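Local coordinates for receptor-type adenylate cyclase GRESAG 4.1 (Trypanosoma brucei, PDB 1FX2), which catalyses the conversion of ATP to 3',5'-cyclic AMP and diphosphate through its class III cyclase domain, and could act as a receptor for an unknown ligand, at residues A40-R43 / M44-L48; L186-E189 / D190-Q193. One frame throughout, in Å; residues are numbered along the deposited sequence.

Interaction 1 (A40-R43 / M44-L48); sequences AHHR and MVRSL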
loop_
_atom_site.group_PDB
_atom_site.type_symbol
_atom_site.label_atom_id
_atom_site.label_comp_id
_atom_site.label_asym_id
_atom_site.label_seq_id
_atom_site.Cartn_x
_atom_site.Cartn_y
_atom_site.Cartn_z
ATOM N N ALA A 40 19.239 25.340 -11.604
ATOM C CA ALA A 40 17.829 25.643 -11.899
ATOM C C ALA A 40 16.917 24.726 -11.059
ATOM O O ALA A 40 15.851 25.147 -10.606
ATOM C CB ALA A 40 17.534 25.516 -13.402
ATOM N N HIS A 41 17.350 23.459 -10.963
ATOM C CA HIS A 41 16.621 22.480 -10.110
ATOM C C HIS A 41 16.461 23.045 -8.717
ATOM O O HIS A 41 15.377 22.990 -8.148
ATOM C CB HIS A 41 17.448 21.110 -10.175
ATOM C CG HIS A 41 17.239 20.179 -9.017
ATOM N ND1 HIS A 41 17.912 20.345 -7.813
ATOM C CD2 HIS A 41 16.612 18.979 -8.931
ATOM C CE1 HIS A 41 17.723 19.261 -7.050
ATOM N NE2 HIS A 41 16.911 18.427 -7.704
ATOM N N HIS A 42 17.556 23.515 -8.124
ATOM C CA HIS A 42 17.434 24.055 -6.754
ATOM C C HIS A 42 16.521 25.273 -6.676
ATOM O O HIS A 42 15.780 25.451 -5.723
ATOM C CB HIS A 42 18.820 24.421 -6.232
ATOM C CG HIS A 42 19.602 23.286 -5.651
ATOM N ND1 HIS A 42 19.706 22.057 -6.255
ATOM C CD2 HIS A 42 20.345 23.203 -4.521
ATOM C CE1 HIS A 42 20.487 21.265 -5.543
ATOM N NE2 HIS A 42 20.874 21.931 -4.469
ATOM N N ARG A 43 16.609 26.164 -7.674
ATOM C CA ARG A 43 15.729 27.313 -7.620
ATOM C C ARG A 43 14.256 26.903 -7.677
ATOM O O ARG A 43 13.415 27.428 -6.956
ATOM C CB ARG A 43 16.069 28.244 -8.789
ATOM C CG ARG A 43 17.351 28.949 -8.627
ATOM C CD ARG A 43 17.371 30.064 -9.686
ATOM N NE ARG A 43 17.336 29.550 -11.070
ATOM C CZ ARG A 43 18.439 29.211 -11.749
ATOM N NH1 ARG A 43 19.643 29.315 -11.162
ATOM N NH2 ARG A 43 18.348 28.935 -13.039
ATOM N N MET A 44 13.919 25.923 -8.559
ATOM C CA MET A 44 12.517 25.469 -8.653
ATOM C C MET A 44 12.082 24.766 -7.359
ATOM O O MET A 44 10.981 25.033 -6.877
ATOM C CB MET A 44 12.319 24.576 -9.851
ATOM C CG MET A 44 12.425 25.365 -11.174
ATOM S SD MET A 44 11.923 24.366 -12.605
ATOM C CE MET A 44 13.458 23.322 -12.753
ATOM N N VAL A 45 12.929 23.875 -6.831
ATOM C CA VAL A 45 12.529 23.177 -5.573
ATOM C C VAL A 45 12.330 24.224 -4.458
ATOM O O VAL A 45 11.354 24.149 -3.737
ATOM C CB VAL A 45 13.585 22.068 -5.201
ATOM C CG1 VAL A 45 13.223 21.503 -3.849
ATOM C CG2 VAL A 45 13.600 20.951 -6.308
ATOM N N ARG A 46 13.248 25.197 -4.342
ATOM C CA ARG A 46 13.139 26.162 -3.264
ATOM C C ARG A 46 11.971 27.055 -3.443
ATOM O O ARG A 46 11.322 27.405 -2.408
ATOM C CB ARG A 46 14.441 26.886 -3.087
ATOM C CG ARG A 46 15.496 26.010 -2.508
ATOM C CD ARG A 46 16.880 26.646 -2.420
ATOM N NE ARG A 46 17.744 25.818 -1.664
ATOM C CZ ARG A 46 19.036 25.718 -1.840
ATOM N NH1 ARG A 46 19.666 26.383 -2.856
ATOM N NH2 ARG A 46 19.710 25.154 -0.899
ATOM N N SER A 47 11.591 27.386 -4.677
ATOM C CA SER A 47 10.392 28.166 -4.899
ATOM C C SER A 47 9.170 27.417 -4.370
ATOM O O SER A 47 8.229 28.032 -3.768
ATOM C CB SER A 47 10.219 28.420 -6.380
ATOM O OG SER A 47 9.049 29.109 -6.615
ATOM N N LEU A 48 9.126 26.103 -4.630
ATOM C CA LEU A 48 8.025 25.294 -4.139
ATOM C C LEU A 48 8.026 25.147 -2.621
ATOM O O LEU A 48 6.908 25.057 -2.021
ATOM C CB LEU A 48 8.086 23.895 -4.836
ATOM C CG LEU A 48 7.863 24.038 -6.334
ATOM C CD1 LEU A 48 8.000 22.639 -6.954
ATOM C CD2 LEU A 48 6.476 24.651 -6.679
#

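Interaction 2 (L186-E189 / D190-Q193); sequences LSAE and DRKQ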
loop_
_atom_site.group_PDB
_atom_site.type_symbol
_atom_site.label_atom_id
_atom_site.label_comp_id
_atom_site.label_asym_id
_atom_site.label_seq_id
_atom_site.Cartn_x
_atom_site.Cartn_y
_atom_site.Cartn_z
ATOM N N LEU A 186 -3.295 11.966 5.224
ATOM C CA LEU A 186 -4.079 12.958 4.527
ATOM C C LEU A 186 -5.524 12.783 4.953
ATOM O O LEU A 186 -5.970 11.656 5.250
ATOM C CB LEU A 186 -4.068 12.636 3.016
ATOM C CG LEU A 186 -2.668 12.705 2.407
ATOM C CD1 LEU A 186 -2.711 12.162 0.951
ATOM C CD2 LEU A 186 -2.190 14.110 2.412
ATOM N N SER A 187 -6.264 13.879 4.934
ATOM C CA SER A 187 -7.667 13.679 5.217
ATOM C C SER A 187 -8.402 12.998 4.060
ATOM O O SER A 187 -7.890 12.863 2.940
ATOM C CB SER A 187 -8.341 15.034 5.488
ATOM O OG SER A 187 -8.499 15.725 4.236
ATOM N N ALA A 188 -9.609 12.488 4.287
ATOM C CA ALA A 188 -10.394 11.883 3.222
ATOM C C ALA A 188 -10.650 12.828 2.056
ATOM O O ALA A 188 -10.592 12.439 0.879
ATOM C CB ALA A 188 -11.785 11.365 3.832
ATOM N N GLU A 189 -10.881 14.114 2.406
ATOM C CA GLU A 189 -11.141 15.100 1.370
ATOM C C GLU A 189 -9.847 15.349 0.566
ATOM O O GLU A 189 -9.891 15.472 -0.681
ATOM C CB GLU A 189 -11.658 16.432 1.982
ATOM C CG GLU A 189 -11.796 17.595 0.972
ATOM C CD GLU A 189 -12.892 17.406 -0.103
ATOM O OE1 GLU A 189 -14.022 17.890 0.124
ATOM O OE2 GLU A 189 -12.626 16.853 -1.209
ATOM N N ASP A 190 -8.711 15.369 1.267
ATOM C CA ASP A 190 -7.373 15.552 0.607
ATOM C C ASP A 190 -7.192 14.350 -0.365
ATOM O O ASP A 190 -6.719 14.526 -1.495
ATOM C CB ASP A 190 -6.163 15.404 1.559
ATOM C CG ASP A 190 -5.933 16.539 2.619
ATOM O OD1 ASP A 190 -6.300 17.705 2.410
ATOM O OD2 ASP A 190 -5.266 16.259 3.680
ATOM N N ARG A 191 -7.505 13.119 0.055
ATOM C CA ARG A 191 -7.301 11.994 -0.828
ATOM C C ARG A 191 -8.129 12.050 -2.096
ATOM O O ARG A 191 -7.793 11.414 -3.104
ATOM C CB ARG A 191 -7.521 10.652 -0.127
ATOM C CG ARG A 191 -6.373 10.452 0.872
ATOM C CD ARG A 191 -6.407 9.038 1.477
ATOM N NE ARG A 191 -7.551 8.907 2.316
ATOM C CZ ARG A 191 -7.484 9.204 3.571
ATOM N NH1 ARG A 191 -6.314 9.604 4.054
ATOM N NH2 ARG A 191 -8.562 9.026 4.339
ATOM N N LYS A 192 -9.313 12.688 -2.053
ATOM C CA LYS A 192 -10.099 12.802 -3.252
ATOM C C LYS A 192 -9.467 13.694 -4.287
ATOM O O LYS A 192 -9.863 13.610 -5.463
ATOM C CB LYS A 192 -11.491 13.402 -2.947
ATOM C CG LYS A 192 -12.263 12.417 -2.042
ATOM C CD LYS A 192 -13.694 12.844 -1.818
ATOM C CE LYS A 192 -14.352 11.745 -0.851
ATOM N NZ LYS A 192 -15.794 11.989 -0.961
ATOM N N GLN A 193 -8.529 14.520 -3.859
ATOM C CA GLN A 193 -7.857 15.418 -4.790
ATOM C C GLN A 193 -6.609 14.880 -5.394
ATOM O O GLN A 193 -5.928 15.590 -6.145
ATOM C CB GLN A 193 -7.492 16.730 -4.096
ATOM C CG GLN A 193 -8.778 17.402 -3.527
ATOM C CD GLN A 193 -9.576 18.140 -4.591
ATOM O OE1 GLN A 193 -10.494 17.581 -5.230
ATOM N NE2 GLN A 193 -9.214 19.414 -4.812
#

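Interaction 1 (A40-R43 / M44-L48)
His-42 and Arg-46, one helical turn apart, both set CG anti to their own carbonyl carbon (chi1 -83° and -71°), and this sends the two side chains off side by side in the same direction. Arg-46 then runs extended from CG to NE and lays one face of its guanidinium over His-42 CD2, with Arg-46 NH1 3.7 Å from that carbon. The same NH1 sits near the plane of the imidazole, at its edge; since the two planes stand 86° apart, the CD2 edge of the imidazole points at a face of the guanidinium. Arg-46 NH2 goes on to a salt bridge with Glu-56. The other edge of the His-42 ring is tied down by a hydrogen bond of 2.9 Å between His-42 ND1 and His-41 ND1. All this rides on helix 34-51 of the class III cyclase catalytic domain, where i to i+4 bonds such as Val-45 N to His-41 O (2.9 Å) keep the turns in step. His-41 lies beside Asp-62, a predicted magnesium ligand. Val-45 CG2 hangs 4.4 Å from His-41 NE2 over one face of that ring, on the buried side where Phe-85 and Phe-64 close in. Met-44 curls its CE back to 3.7 Å from Ala-40 O, while on the exposed flank the Arg-43 guanidinium folds back so that Ala-40 CA lies 3.5 Å above its plane, toward the rim.

Interaction 2 (L186-E189 / D190-Q193)
Ser-187 and Asp-190 grip each other twice. Ser-187 OG accepts from Asp-190 N at 3.0 Å, and Asp-190 OD2 accepts from Ser-187 N at 2.9 Å, the N-H reaching the carboxylate from 41° out of its plane. A chi1 of 74° explains the first bond, putting the serine OG between its own backbone N and carbonyl carbon, turned toward the amide of Asp-190. Tight packing continues underneath, where Leu-186 CB rests 3.8 Å from Asp-190 CB and equally near Arg-191 CG; the leucine is buried, with Pro-71 and Phe-72 against it. The reciprocal bonds make a capping box, with Ser-187 as N-cap of the short helix 188-192 on the surface of the cyclase domain. Arg-191 swings its guanidinium back over this end, with Ser-187 O over one face and NH1 bonded to Tyr-183 O, but the exact position of the group is doubtful because NH1 is modelled too close to Leu-186 O. Toward solvent the contact slackens. Glu-189 and Lys-192 cross at about a right angle, but Glu-189 OE2 stays 5.8 Å from Lys-192 NZ, which instead forms a salt bridge with Asp-89 of the second subunit.

In the fold
Both interactions are local: interaction 1 lies wholly inside one helix, interaction 2 spans the entry into another. They do not touch: their centres are 26 Å apart and their nearest atoms about 15 Å. Interaction 1 takes the middle of the long helix 34-51, partly buried against the sheet strands 55-60 and 63-68 and helix 71-87, near the predicted magnesium site. Interaction 2 is a surface contact at the start of the short helix 188-192, away from the annotated sites. Helix 71-87 is a common neighbour, meeting 40-48 through Leu-81 and Phe-85 and 186-193 through Pro-71 and Phe-72. Mid-helix, side chains pair along the turns; at the helix start, side chains bond backbone amides.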